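Local structure of Lin1840 protein (4ZOC) at residues A[21-26]-A[55-60]; A[70-75]-A[84-89]; A[638-643]-A[705-710]. The protein probably hydrolyses terminal, non-reducing beta-D-glucosyl residues with release of beta-D-glucose, as a family 3 glycosidase involved in beta-1,2-glucan metabolism. The protein carries 2 engineered substitutions. All blocks are in the same frame, centred on the assembly; numbering follows the deposited sequence.

Contact 1: residues A[21-26]-A[55-60]; sequences QCLQLS and ENAGSV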
ATOM      1  N   GLN A  21      38.152 -12.318  -6.128  1.00  9.95           N
ATOM      2  CA  GLN A  21      37.469 -13.406  -5.444  1.00  9.41           C
ATOM      3  C   GLN A  21      36.014 -12.958  -5.144  1.00  9.92           C
ATOM      4  O   GLN A  21      35.158 -13.800  -5.014  1.00  8.99           O
ATOM      5  CB  GLN A  21      38.203 -13.812  -4.100  1.00 10.20           C
ATOM      6  CG  GLN A  21      37.675 -15.055  -3.419  1.00  9.58           C
ATOM      7  CD  GLN A  21      37.686 -16.331  -4.210  1.00  9.74           C
ATOM      8  OE1 GLN A  21      36.910 -17.239  -3.912  1.00 12.73           O
ATOM      9  NE2 GLN A  21      38.645 -16.479  -5.127  1.00 10.72           N
ATOM     10  N   CYS A  22      35.767 -11.656  -5.021  1.00  9.93           N
ATOM     11  CA  CYS A  22      34.462 -11.099  -4.706  1.00 10.07           C
ATOM     12  C   CYS A  22      33.591 -10.760  -5.929  1.00 12.32           C
ATOM     13  O   CYS A  22      32.608 -10.024  -5.780  1.00 12.79           O
ATOM     14  CB  CYS A  22      34.606  -9.833  -3.822  1.00 11.94           C
ATOM     15  SG  CYS A  22      35.451 -10.186  -2.260  1.00 13.25           S
ATOM     16  N   LEU A  23      33.941 -11.317  -7.100  1.00  9.18           N
ATOM     17  CA  LEU A  23      33.224 -11.149  -8.340  1.00  9.47           C
ATOM     18  C   LEU A  23      32.617 -12.482  -8.843  1.00 11.06           C
ATOM     19  O   LEU A  23      33.268 -13.526  -8.855  1.00 11.36           O
ATOM     20  CB  LEU A  23      34.146 -10.605  -9.371  1.00  9.22           C
ATOM     21  CG  LEU A  23      33.568 -10.466 -10.773  1.00  9.52           C
ATOM     22  CD1 LEU A  23      32.560  -9.359 -10.874  1.00 11.09           C
ATOM     23  CD2 LEU A  23      34.711 -10.267 -11.711  1.00 10.90           C
ATOM     24  N   GLN A  24      31.364 -12.411  -9.255  1.00  9.55           N
ATOM     25  CA  GLN A  24      30.668 -13.515  -9.914  1.00  8.60           C
ATOM     26  C   GLN A  24      30.304 -13.159 -11.347  1.00  8.08           C
ATOM     27  O   GLN A  24      29.758 -12.074 -11.614  1.00  9.36           O
ATOM     28  CB  GLN A  24      29.396 -13.916  -9.125  1.00  9.15           C
ATOM     29  CG  GLN A  24      28.703 -15.145  -9.633  1.00  8.21           C
ATOM     30  CD  GLN A  24      27.484 -15.410  -8.820  1.00  8.98           C
ATOM     31  OE1 GLN A  24      26.514 -14.594  -8.824  1.00  9.59           O
ATOM     32  NE2 GLN A  24      27.502 -16.511  -8.069  1.00  8.21           N
ATOM     33  N   LEU A  25      30.601 -14.111 -12.257  1.00  8.69           N
ATOM     34  CA  LEU A  25      30.391 -13.942 -13.696  1.00  9.14           C
ATOM     35  C   LEU A  25      29.574 -15.038 -14.331  1.00  9.05           C
ATOM     36  O   LEU A  25      29.584 -16.157 -13.848  1.00  9.32           O
ATOM     37  CB  LEU A  25      31.728 -13.814 -14.427  1.00 10.54           C
ATOM     38  CG  LEU A  25      32.580 -12.697 -13.964  1.00 10.38           C
ATOM     39  CD1 LEU A  25      33.899 -12.847 -14.742  1.00 14.11           C
ATOM     40  CD2 LEU A  25      32.007 -11.334 -14.208  1.00 13.31           C
ATOM     41  N   SER A  26      28.908 -14.704 -15.450  1.00 10.27           N
ATOM     42  CA  SER A  26      28.223 -15.695 -16.267  1.00 11.75           C
ATOM     43  C   SER A  26      29.274 -16.643 -16.870  1.00 12.23           C
ATOM     44  O   SER A  26      30.439 -16.222 -17.037  1.00 13.18           O
ATOM     45  CB  SER A  26      27.499 -14.994 -17.384  1.00 13.48           C
ATOM     46  OG  SER A  26      26.368 -14.302 -16.868  1.00 13.05           O
ATOM     47  N   GLU A  55      40.559 -15.012 -14.468  1.00 14.42           N
ATOM     48  CA  GLU A  55      41.334 -16.098 -13.943  1.00 13.99           C
ATOM     49  C   GLU A  55      41.355 -16.064 -12.440  1.00 12.95           C
ATOM     50  O   GLU A  55      41.811 -17.011 -11.823  1.00 14.49           O
ATOM     51  CB  GLU A  55      42.755 -16.037 -14.462  1.00 18.14           C
ATOM     52  CG  GLU A  55      42.770 -16.236 -15.996  1.00 22.95           C
ATOM     53  CD  GLU A  55      44.131 -16.111 -16.594  1.00 24.91           C
ATOM     54  OE1 GLU A  55      44.189 -16.338 -17.783  1.00 28.59           O
ATOM     55  OE2 GLU A  55      45.112 -15.778 -15.873  1.00 24.17           O
ATOM     56  N   ASN A  56      40.875 -14.958 -11.843  1.00 15.01           N
ATOM     57  CA  ASN A  56      40.790 -14.834 -10.369  1.00 12.41           C
ATOM     58  C   ASN A  56      39.362 -14.580  -9.781  1.00 11.41           C
ATOM     59  O   ASN A  56      39.206 -14.430  -8.579  1.00 14.05           O
ATOM     60  CB  ASN A  56      41.747 -13.745  -9.888  1.00 11.33           C
ATOM     61  CG  ASN A  56      43.167 -14.129 -10.194  1.00 13.87           C
ATOM     62  OD1 ASN A  56      43.714 -15.069  -9.606  1.00 13.48           O
ATOM     63  ND2 ASN A  56      43.678 -13.535 -11.187  1.00 16.68           N
ATOM     64  N   ALA A  57      38.365 -14.610 -10.628  1.00 11.01           N
ATOM     65  CA  ALA A  57      36.972 -14.477 -10.168  1.00 12.61           C
ATOM     66  C   ALA A  57      36.550 -15.543  -9.218  1.00 10.49           C
ATOM     67  O   ALA A  57      37.014 -16.680  -9.269  1.00 13.02           O
ATOM     68  CB  ALA A  57      36.048 -14.445 -11.386  1.00 12.34           C
ATOM     69  N   GLY A  58      35.657 -15.190  -8.270  1.00 11.36           N
ATOM     70  CA  GLY A  58      35.311 -16.135  -7.202  1.00  8.44           C
ATOM     71  C   GLY A  58      34.287 -17.142  -7.620  1.00  8.41           C
ATOM     72  O   GLY A  58      34.275 -18.299  -7.141  1.00  7.97           O
ATOM     73  N   SER A  59      33.414 -16.747  -8.533  1.00  8.32           N
ATOM     74  CA  SER A  59      32.264 -17.620  -8.783  1.00  8.72           C
ATOM     75  C   SER A  59      31.685 -17.467 -10.186  1.00  7.93           C
ATOM     76  O   SER A  59      31.778 -16.428 -10.773  1.00  9.67           O
ATOM     77  CB  SER A  59      31.196 -17.278  -7.655  1.00  8.82           C
ATOM     78  OG  SER A  59      29.983 -18.009  -7.845  1.00  9.72           O
ATOM     79  N   VAL A  60      31.029 -18.531 -10.662  1.00  8.51           N
ATOM     80  CA  VAL A  60      30.204 -18.584 -11.809  1.00  8.92           C
ATOM     81  C   VAL A  60      28.748 -18.641 -11.440  1.00 11.38           C
ATOM     82  O   VAL A  60      28.392 -19.381 -10.538  1.00 10.35           O
ATOM     83  CB  VAL A  60      30.514 -19.891 -12.565  1.00  8.88           C
ATOM     84  CG1 VAL A  60      29.648 -20.015 -13.804  1.00 11.89           C
ATOM     85  CG2 VAL A  60      31.967 -19.876 -12.983  1.00 11.99           C
TER
HETATM   86  O   HOH W   1      40.700 -14.780  -6.404  1.00  9.73           O
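Gln-21 opens the contact with its side chain folded over the backbone at Gly-58: CG lies anti to the backbone N (chi1 -172°), the chain bends at chi2, and the amide carbon CD comes to rest 3.8 Å from Gly-58 CA. NE2 donates to a water that in turn donates to Asn-56 O, while OE1 is taken by Lys-336, whose NZ also binds Gly-58 O. Beneath this amide the main chains are close, because Gly-58, without a side chain, brings its CA within 3.2 Å of Gln-21 O in a CA-H...O contact. Leu-23 O then accepts two successive N-H groups, from Gly-58 N at 3.0 Å and from Ser-59 N at 3.2 Å, both in the carbonyl plane and both noticeably bent. Gln-24 runs out extended and gives NE2 to Ser-59 OG at 2.9 Å in a nearly straight bond (166°) that lies in its amide plane. The same OG also binds Val-87 O of the next strand. Parallel pairing continues at Leu-25, whose N reaches Ser-59 O at 3.0 Å. On the sheet face away from Gln-24, Leu-25 CD1 meets the methyl CB of Ala-57 at 4.3 Å, and Leu-23 CD2 touches that methyl too. These are the first two strands of the TIM barrel, joined side by side. With Gln-24 donating to its oxygen, the Ser-59 hydroxyl gives its own hydrogen to Val-87 O and is satisfied both as acceptor and as donor, so one buried hydroxyl links side chain and backbone across three neighbouring strands.

Contact 2: residues A[70-75]-A[84-89]; sequences IGIQEA and IPLVFM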
ATOM      1  N   ILE A  70      32.697 -28.348 -15.986  1.00 11.87           N
ATOM      2  CA  ILE A  70      34.010 -29.066 -16.007  1.00 14.03           C
ATOM      3  C   ILE A  70      35.025 -28.342 -16.851  1.00 13.25           C
ATOM      4  O   ILE A  70      36.191 -28.188 -16.425  1.00 15.53           O
ATOM      5  CB  ILE A  70      33.848 -30.530 -16.438  1.00 14.13           C
ATOM      6  CG1 ILE A  70      33.113 -31.333 -15.373  1.00 16.14           C
ATOM      7  CG2 ILE A  70      35.219 -31.172 -16.744  1.00 17.29           C
ATOM      8  CD1 ILE A  70      32.453 -32.586 -15.918  1.00 18.21           C
ATOM      9  N   GLY A  71      34.596 -27.831 -18.009  1.00 14.80           N
ATOM     10  CA  GLY A  71      35.485 -27.113 -18.935  1.00 14.66           C
ATOM     11  C   GLY A  71      36.008 -25.848 -18.277  1.00 15.66           C
ATOM     12  O   GLY A  71      37.181 -25.534 -18.351  1.00 14.13           O
ATOM     13  N   ILE A  72      35.088 -25.102 -17.635  1.00 13.16           N
ATOM     14  CA  ILE A  72      35.423 -23.866 -17.000  1.00 11.34           C
ATOM     15  C   ILE A  72      36.331 -24.082 -15.822  1.00  9.92           C
ATOM     16  O   ILE A  72      37.315 -23.338 -15.693  1.00 11.73           O
ATOM     17  CB  ILE A  72      34.142 -23.099 -16.586  1.00 13.59           C
ATOM     18  CG1 ILE A  72      33.412 -22.544 -17.812  1.00 13.04           C
ATOM     19  CG2 ILE A  72      34.467 -21.949 -15.630  1.00 12.86           C
ATOM     20  CD1 ILE A  72      31.981 -22.093 -17.474  1.00 12.32           C
ATOM     21  N   GLN A  73      35.982 -25.033 -14.936  1.00  8.65           N
ATOM     22  CA  GLN A  73      36.755 -25.287 -13.734  1.00  9.90           C
ATOM     23  C   GLN A  73      38.168 -25.820 -14.153  1.00 12.41           C
ATOM     24  O   GLN A  73      39.217 -25.452 -13.564  1.00 13.16           O
ATOM     25  CB  GLN A  73      36.046 -26.298 -12.871  1.00  9.52           C
ATOM     26  CG  GLN A  73      36.653 -26.561 -11.494  1.00  8.86           C
ATOM     27  CD  GLN A  73      36.378 -25.393 -10.541  1.00 10.65           C
ATOM     28  OE1 GLN A  73      36.971 -24.296 -10.688  1.00 13.91           O
ATOM     29  NE2 GLN A  73      35.504 -25.610  -9.577  1.00 10.28           N
ATOM     30  N   GLU A  74      38.219 -26.649 -15.183  1.00 14.74           N
ATOM     31  CA  GLU A  74      39.520 -27.222 -15.612  1.00 16.10           C
ATOM     32  C   GLU A  74      40.457 -26.158 -16.141  1.00 17.28           C
ATOM     33  O   GLU A  74      41.609 -26.058 -15.717  1.00 16.57           O
ATOM     34  CB  GLU A  74      39.302 -28.370 -16.669  1.00 18.54           C
ATOM     35  CG  GLU A  74      40.561 -29.223 -16.838  1.00 26.87           C
ATOM     36  CD  GLU A  74      40.309 -30.569 -17.471  1.00 37.05           C
ATOM     37  OE1 GLU A  74      39.297 -30.704 -18.194  1.00 34.87           O
ATOM     38  OE2 GLU A  74      41.141 -31.499 -17.231  1.00 53.31           O
ATOM     39  N   ALA A  75      39.961 -25.294 -17.031  1.00 19.50           N
ATOM     40  CA  ALA A  75      40.749 -24.158 -17.514  1.00 18.07           C
ATOM     41  C   ALA A  75      41.135 -23.218 -16.383  1.00 17.70           C
ATOM     42  O   ALA A  75      42.258 -22.784 -16.277  1.00 15.99           O
ATOM     43  CB  ALA A  75      40.015 -23.421 -18.624  1.00 18.88           C
ATOM     44  N   ILE A  84      42.584 -22.010  -6.158  1.00 12.28           N
ATOM     45  CA  ILE A  84      41.269 -21.690  -5.523  1.00 13.21           C
ATOM     46  C   ILE A  84      40.168 -21.936  -6.558  1.00 12.22           C
ATOM     47  O   ILE A  84      40.020 -21.126  -7.524  1.00 12.16           O
ATOM     48  CB  ILE A  84      41.211 -20.253  -5.000  1.00 13.91           C
ATOM     49  CG1 ILE A  84      42.308 -19.981  -3.977  1.00 17.24           C
ATOM     50  CG2 ILE A  84      39.903 -20.011  -4.252  1.00 17.73           C
ATOM     51  CD1 ILE A  84      42.425 -18.492  -3.674  1.00 17.72           C
ATOM     52  N   PRO A  85      39.465 -23.085  -6.434  1.00 12.75           N
ATOM     53  CA  PRO A  85      38.444 -23.418  -7.416  1.00 13.67           C
ATOM     54  C   PRO A  85      37.289 -22.448  -7.386  1.00 12.19           C
ATOM     55  O   PRO A  85      37.059 -21.788  -6.373  1.00 11.21           O
ATOM     56  CB  PRO A  85      37.918 -24.811  -6.977  1.00 15.27           C
ATOM     57  CG  PRO A  85      38.810 -25.244  -5.919  1.00 18.80           C
ATOM     58  CD  PRO A  85      39.420 -24.006  -5.302  1.00 16.72           C
ATOM     59  N   LEU A  86      36.613 -22.362  -8.518  1.00 10.77           N
ATOM     60  CA  LEU A  86      35.358 -21.609  -8.645  1.00 11.28           C
ATOM     61  C   LEU A  86      34.225 -22.255  -7.912  1.00 10.92           C
ATOM     62  O   LEU A  86      34.128 -23.485  -7.821  1.00  9.92           O
ATOM     63  CB  LEU A  86      34.956 -21.509 -10.115  1.00 10.49           C
ATOM     64  CG  LEU A  86      35.822 -20.583 -10.969  1.00 11.96           C
ATOM     65  CD1 LEU A  86      35.667 -20.913 -12.393  1.00 11.93           C
ATOM     66  CD2 LEU A  86      35.447 -19.137 -10.717  1.00 12.19           C
ATOM     67  N   VAL A  87      33.311 -21.418  -7.400  1.00 13.65           N
ATOM     68  CA  VAL A  87      32.033 -21.959  -6.894  1.00 10.91           C
ATOM     69  C   VAL A  87      30.930 -21.599  -7.901  1.00  9.20           C
ATOM     70  O   VAL A  87      30.951 -20.496  -8.448  1.00  9.19           O
ATOM     71  CB  VAL A  87      31.681 -21.475  -5.412  1.00 10.50           C
ATOM     72  CG1 VAL A  87      31.702 -19.942  -5.298  1.00  9.74           C
ATOM     73  CG2 VAL A  87      30.397 -22.149  -4.976  1.00 10.46           C
ATOM     74  N   PHE A  88      30.057 -22.572  -8.204  1.00  8.21           N
ATOM     75  CA  PHE A  88      29.020 -22.496  -9.254  1.00  8.13           C
ATOM     76  C   PHE A  88      27.659 -22.422  -8.598  1.00  7.77           C
ATOM     77  O   PHE A  88      27.267 -23.311  -7.807  1.00  8.95           O
ATOM     78  CB  PHE A  88      29.081 -23.760 -10.129  1.00  8.43           C
ATOM     79  CG  PHE A  88      30.253 -23.778 -11.098  1.00  9.77           C
ATOM     80  CD1 PHE A  88      31.558 -24.071 -10.649  1.00 10.21           C
ATOM     81  CD2 PHE A  88      30.055 -23.436 -12.433  1.00 12.01           C
ATOM     82  CE1 PHE A  88      32.602 -24.036 -11.545  1.00  9.43           C
ATOM     83  CE2 PHE A  88      31.095 -23.434 -13.354  1.00 11.96           C
ATOM     84  CZ  PHE A  88      32.386 -23.709 -12.898  1.00 10.23           C
ATOM     85  N   MET A  89      26.932 -21.378  -8.942  1.00  8.50           N
ATOM     86  CA  MET A  89      25.622 -21.126  -8.394  1.00  8.32           C
ATOM     87  C   MET A  89      24.568 -21.021  -9.495  1.00  9.04           C
ATOM     88  O   MET A  89      24.876 -20.666 -10.666  1.00  8.71           O
ATOM     89  CB  MET A  89      25.665 -19.807  -7.643  1.00  9.26           C
ATOM     90  CG  MET A  89      26.832 -19.647  -6.703  1.00  8.17           C
ATOM     91  SD  MET A  89      26.551 -18.438  -5.407  1.00  8.55           S
ATOM     92  CE  MET A  89      28.200 -18.353  -4.752  1.00  7.86           C
TER
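From the helix 66-79, Gln-73 sends its amide across to the chain that leads into strand 87-90. Its CB leaves the helix alongside the other segment; CG stands anti to the backbone N (chi1 -174°), and a bend at chi2 swings the tip over. CD lies 3.9 Å from Pro-85 CB. OE1 accepts Leu-86 N at 2.9 Å, on a lone pair and in the plane of the side-chain carbonyl. NE2 returns a bond to Leu-86 O at 3.1 Å (159°), close to the amide plane, and also donates to Pro-345 O. The same nitrogen sits at the edge of the Phe-88 ring, 3.8 Å from CE1. One residue earlier in the helix, Ile-72 adds the apolar half: its CG2 meets Leu-86 CD1 at 3.6 Å, the two side chains crossing at about a right angle, and Phe-88 CZ at 3.9 Å. Helix and strand are thus packed within a beta-alpha-beta unit of the barrel. Two bonds to the N-H and C=O of a single residue fix the rotation of the buried amide, and Gln-73 satisfies Leu-86 much as a neighbouring strand would.

Contact 3: residues A[638-643]-A[705-710]; sequences GKEVIQ and VGTSSE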
ATOM      1  N   GLY A 638      -9.150 -39.161   1.707  1.00 12.34           N
ATOM      2  CA  GLY A 638      -8.694 -37.826   1.399  1.00 11.85           C
ATOM      3  C   GLY A 638      -7.856 -37.279   2.475  1.00 12.20           C
ATOM      4  O   GLY A 638      -7.698 -37.915   3.533  1.00 14.40           O
ATOM      5  N   LYS A 639      -7.269 -36.120   2.192  1.00 10.68           N
ATOM      6  CA  LYS A 639      -6.475 -35.380   3.130  1.00 12.26           C
ATOM      7  C   LYS A 639      -7.121 -34.035   3.509  1.00  9.54           C
ATOM      8  O   LYS A 639      -7.704 -33.330   2.691  1.00 11.32           O
ATOM      9  CB  LYS A 639      -5.082 -35.115   2.510  1.00 13.11           C
ATOM     10  CG  LYS A 639      -4.254 -36.372   2.346  1.00 12.28           C
ATOM     11  CD  LYS A 639      -3.150 -36.190   1.352  1.00 14.74           C
ATOM     12  CE  LYS A 639      -2.465 -37.506   1.076  1.00 17.63           C
ATOM     13  NZ  LYS A 639      -1.277 -37.129   0.302  1.00 28.89           N
ATOM     14  N   GLU A 640      -7.000 -33.678   4.773  1.00 10.08           N
ATOM     15  CA  GLU A 640      -7.501 -32.428   5.284  1.00  9.91           C
ATOM     16  C   GLU A 640      -6.322 -31.718   5.946  1.00 10.87           C
ATOM     17  O   GLU A 640      -5.392 -32.356   6.489  1.00 14.32           O
ATOM     18  CB  GLU A 640      -8.596 -32.698   6.350  1.00 10.60           C
ATOM     19  CG  GLU A 640      -9.238 -31.449   6.967  1.00 11.52           C
ATOM     20  CD  GLU A 640      -9.855 -30.512   5.926  1.00 12.78           C
ATOM     21  OE1 GLU A 640     -11.086 -30.485   5.685  1.00 13.46           O
ATOM     22  OE2 GLU A 640      -9.054 -29.771   5.301  1.00 11.77           O
ATOM     23  N   VAL A 641      -6.344 -30.392   5.927  1.00 11.98           N
ATOM     24  CA  VAL A 641      -5.283 -29.563   6.583  1.00 10.53           C
ATOM     25  C   VAL A 641      -5.876 -28.971   7.821  1.00 10.17           C
ATOM     26  O   VAL A 641      -6.641 -27.994   7.761  1.00 11.02           O
ATOM     27  CB  VAL A 641      -4.663 -28.476   5.630  1.00 10.51           C
ATOM     28  CG1 VAL A 641      -3.569 -27.660   6.349  1.00 10.72           C
ATOM     29  CG2 VAL A 641      -4.089 -29.136   4.428  1.00 11.98           C
ATOM     30  N   ILE A 642      -5.485 -29.551   8.976  1.00 10.43           N
ATOM     31  CA  ILE A 642      -5.889 -28.986  10.288  1.00 11.27           C
ATOM     32  C   ILE A 642      -4.998 -27.760  10.514  1.00 10.19           C
ATOM     33  O   ILE A 642      -3.785 -27.853  10.343  1.00 11.28           O
ATOM     34  CB  ILE A 642      -5.700 -29.960  11.435  1.00 11.07           C
ATOM     35  CG1 ILE A 642      -6.513 -31.244  11.162  1.00 14.46           C
ATOM     36  CG2 ILE A 642      -5.977 -29.267  12.742  1.00 12.40           C
ATOM     37  CD1 ILE A 642      -6.245 -32.448  12.086  1.00 16.59           C
ATOM     38  N   GLN A 643      -5.619 -26.626  10.831  1.00  9.60           N
ATOM     39  CA  GLN A 643      -4.952 -25.337  11.084  1.00  8.80           C
ATOM     40  C   GLN A 643      -5.260 -24.858  12.484  1.00  9.28           C
ATOM     41  O   GLN A 643      -6.428 -24.889  12.891  1.00 10.69           O
ATOM     42  CB  GLN A 643      -5.408 -24.277  10.064  1.00  9.23           C
ATOM     43  CG  GLN A 643      -5.133 -24.729   8.635  1.00  9.34           C
ATOM     44  CD  GLN A 643      -6.003 -24.126   7.600  1.00  9.31           C
ATOM     45  OE1 GLN A 643      -6.259 -22.926   7.584  1.00 10.76           O
ATOM     46  NE2 GLN A 643      -6.424 -24.937   6.689  1.00 12.05           N
ATOM     47  N   VAL A 705      -9.301 -23.584  16.021  1.00  9.39           N
ATOM     48  CA  VAL A 705      -8.889 -24.851  15.448  1.00 10.46           C
ATOM     49  C   VAL A 705      -9.850 -25.146  14.282  1.00  9.64           C
ATOM     50  O   VAL A 705     -11.079 -25.186  14.444  1.00 10.45           O
ATOM     51  CB  VAL A 705      -8.975 -25.999  16.454  1.00 11.18           C
ATOM     52  CG1 VAL A 705      -8.508 -27.275  15.758  1.00 12.93           C
ATOM     53  CG2 VAL A 705      -8.070 -25.726  17.652  1.00 11.85           C
ATOM     54  N   GLY A 706      -9.307 -25.407  13.109  1.00 11.95           N
ATOM     55  CA  GLY A 706     -10.219 -25.727  12.021  1.00 11.73           C
ATOM     56  C   GLY A 706      -9.510 -26.067  10.729  1.00  9.93           C
ATOM     57  O   GLY A 706      -8.361 -26.494  10.726  1.00 13.62           O
ATOM     58  N   THR A 707     -10.205 -25.810   9.624  1.00  9.86           N
ATOM     59  CA  THR A 707      -9.759 -26.280   8.304  1.00 10.08           C
ATOM     60  C   THR A 707      -9.587 -25.154   7.231  1.00 10.06           C
ATOM     61  O   THR A 707      -9.348 -25.447   6.054  1.00  9.40           O
ATOM     62  CB  THR A 707     -10.725 -27.328   7.729  1.00 10.92           C
ATOM     63  OG1 THR A 707     -12.060 -26.761   7.712  1.00 11.18           O
ATOM     64  CG2 THR A 707     -10.733 -28.594   8.590  1.00 10.74           C
ATOM     65  N   SER A 708      -9.780 -23.928   7.684  1.00 10.45           N
ATOM     66  CA  SER A 708      -9.423 -22.663   7.065  1.00  9.85           C
ATOM     67  C   SER A 708      -9.296 -21.561   8.101  1.00  8.92           C
ATOM     68  O   SER A 708      -9.500 -21.777   9.292  1.00  8.69           O
ATOM     69  CB  SER A 708     -10.420 -22.245   6.000  1.00  9.51           C
ATOM     70  OG  SER A 708     -11.600 -21.652   6.496  1.00 10.55           O
ATOM     71  N   SER A 709      -8.951 -20.348   7.641  1.00  8.89           N
ATOM     72  CA  SER A 709      -8.896 -19.203   8.543  1.00  9.20           C
ATOM     73  C   SER A 709     -10.273 -18.754   8.985  1.00  9.81           C
ATOM     74  O   SER A 709     -10.335 -17.967   9.912  1.00  9.73           O
ATOM     75  CB  SER A 709      -8.143 -18.014   7.961  1.00  8.30           C
ATOM     76  OG  SER A 709      -8.755 -17.517   6.762  1.00 10.31           O
ATOM     77  N   GLU A 710     -11.316 -19.248   8.314  1.00 10.01           N
ATOM     78  CA  GLU A 710     -12.725 -18.942   8.607  1.00 13.78           C
ATOM     79  C   GLU A 710     -13.470 -20.107   9.306  1.00 12.63           C
ATOM     80  O   GLU A 710     -14.330 -19.879  10.192  1.00 14.03           O
ATOM     81  CB  GLU A 710     -13.467 -18.490   7.319  1.00 14.71           C
ATOM     82  CG  GLU A 710     -12.969 -17.156   6.847  1.00 18.94           C
ATOM     83  CD  GLU A 710     -13.187 -16.033   7.887  1.00 25.05           C
ATOM     84  OE1 GLU A 710     -14.285 -16.044   8.435  1.00 38.93           O
ATOM     85  OE2 GLU A 710     -12.326 -15.124   8.143  1.00 26.22           O
TER
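Glu-640 OE2 is among the best-held polar atoms here, gripped twice, once by a charge: Val-641 N comes to its anti lone pair at 2.8 Å, and Lys-549 forms a salt bridge with it. CG is anti to the backbone N and the chain bends at chi2, which folds the carboxylate back to its own strand. In this position it also meets the other segment, with Thr-707 CG2 pressing on Glu-640 CD at 3.4 Å and the two side chains crossing at about a right angle. Further along, the main chains pair. Gln-643 N donates to Gly-706 O at 2.7 Å and Gly-706 N to Gln-643 O at 2.9 Å, each nearly straight and nearly along the C=O axis, as in an antiparallel hydrogen-bonded pair. Gly-706 has no side chain on the face where Gln-643 stands, and the amide of Gln-643 reaches past it to the Thr-707–Ser-708 peptide. NE2 donates to Val-641 O at 3.2 Å from above the carbonyl plane, while OE1 lies 3.2 Å from Ser-708 CA and is bonded to Tyr-645 OH. Beyond the paired residues the second segment leaves the sheet, and Ser-708 OG accepts Glu-710 N at 3.0 Å, an ST turn, as well as Asp-711 N. On the sheet face away from Gln-643, Ile-642 CG2 approaches Val-705 CG1 at 4.4 Å; strands 607-611 and 624-632 pack against these two side chains. Two adjacent antiparallel strands with one face buried against further strands, and a turn leading into strand 712-720, are what the beta-sandwich of a fibronectin type III-like domain is built from.

Overall arrangement
Contacts 1 and 2 are neighbours in the TIM barrel, their centres about 10 Å apart, and strand 59-61 joins them: Ser-59 has partners in both, and Val-60 O lies 2.9 Å from Met-89 N, a probable hydrogen bond. Gln-24 NE2 also packs on Met-89 SD at 3.4 Å, and the Gln-24 side chain is about 10 Å from a bound beta-D-glucopyranose, so contact 1 lies near the bound sugar but not in contact with it. Contact 3 belongs to the fibronectin type III-like domain across the chain's centre, about 48 Å from either of the others, centre to centre. Its strand 638-648 runs on to Asp-648, which binds magnesium with Thr-650.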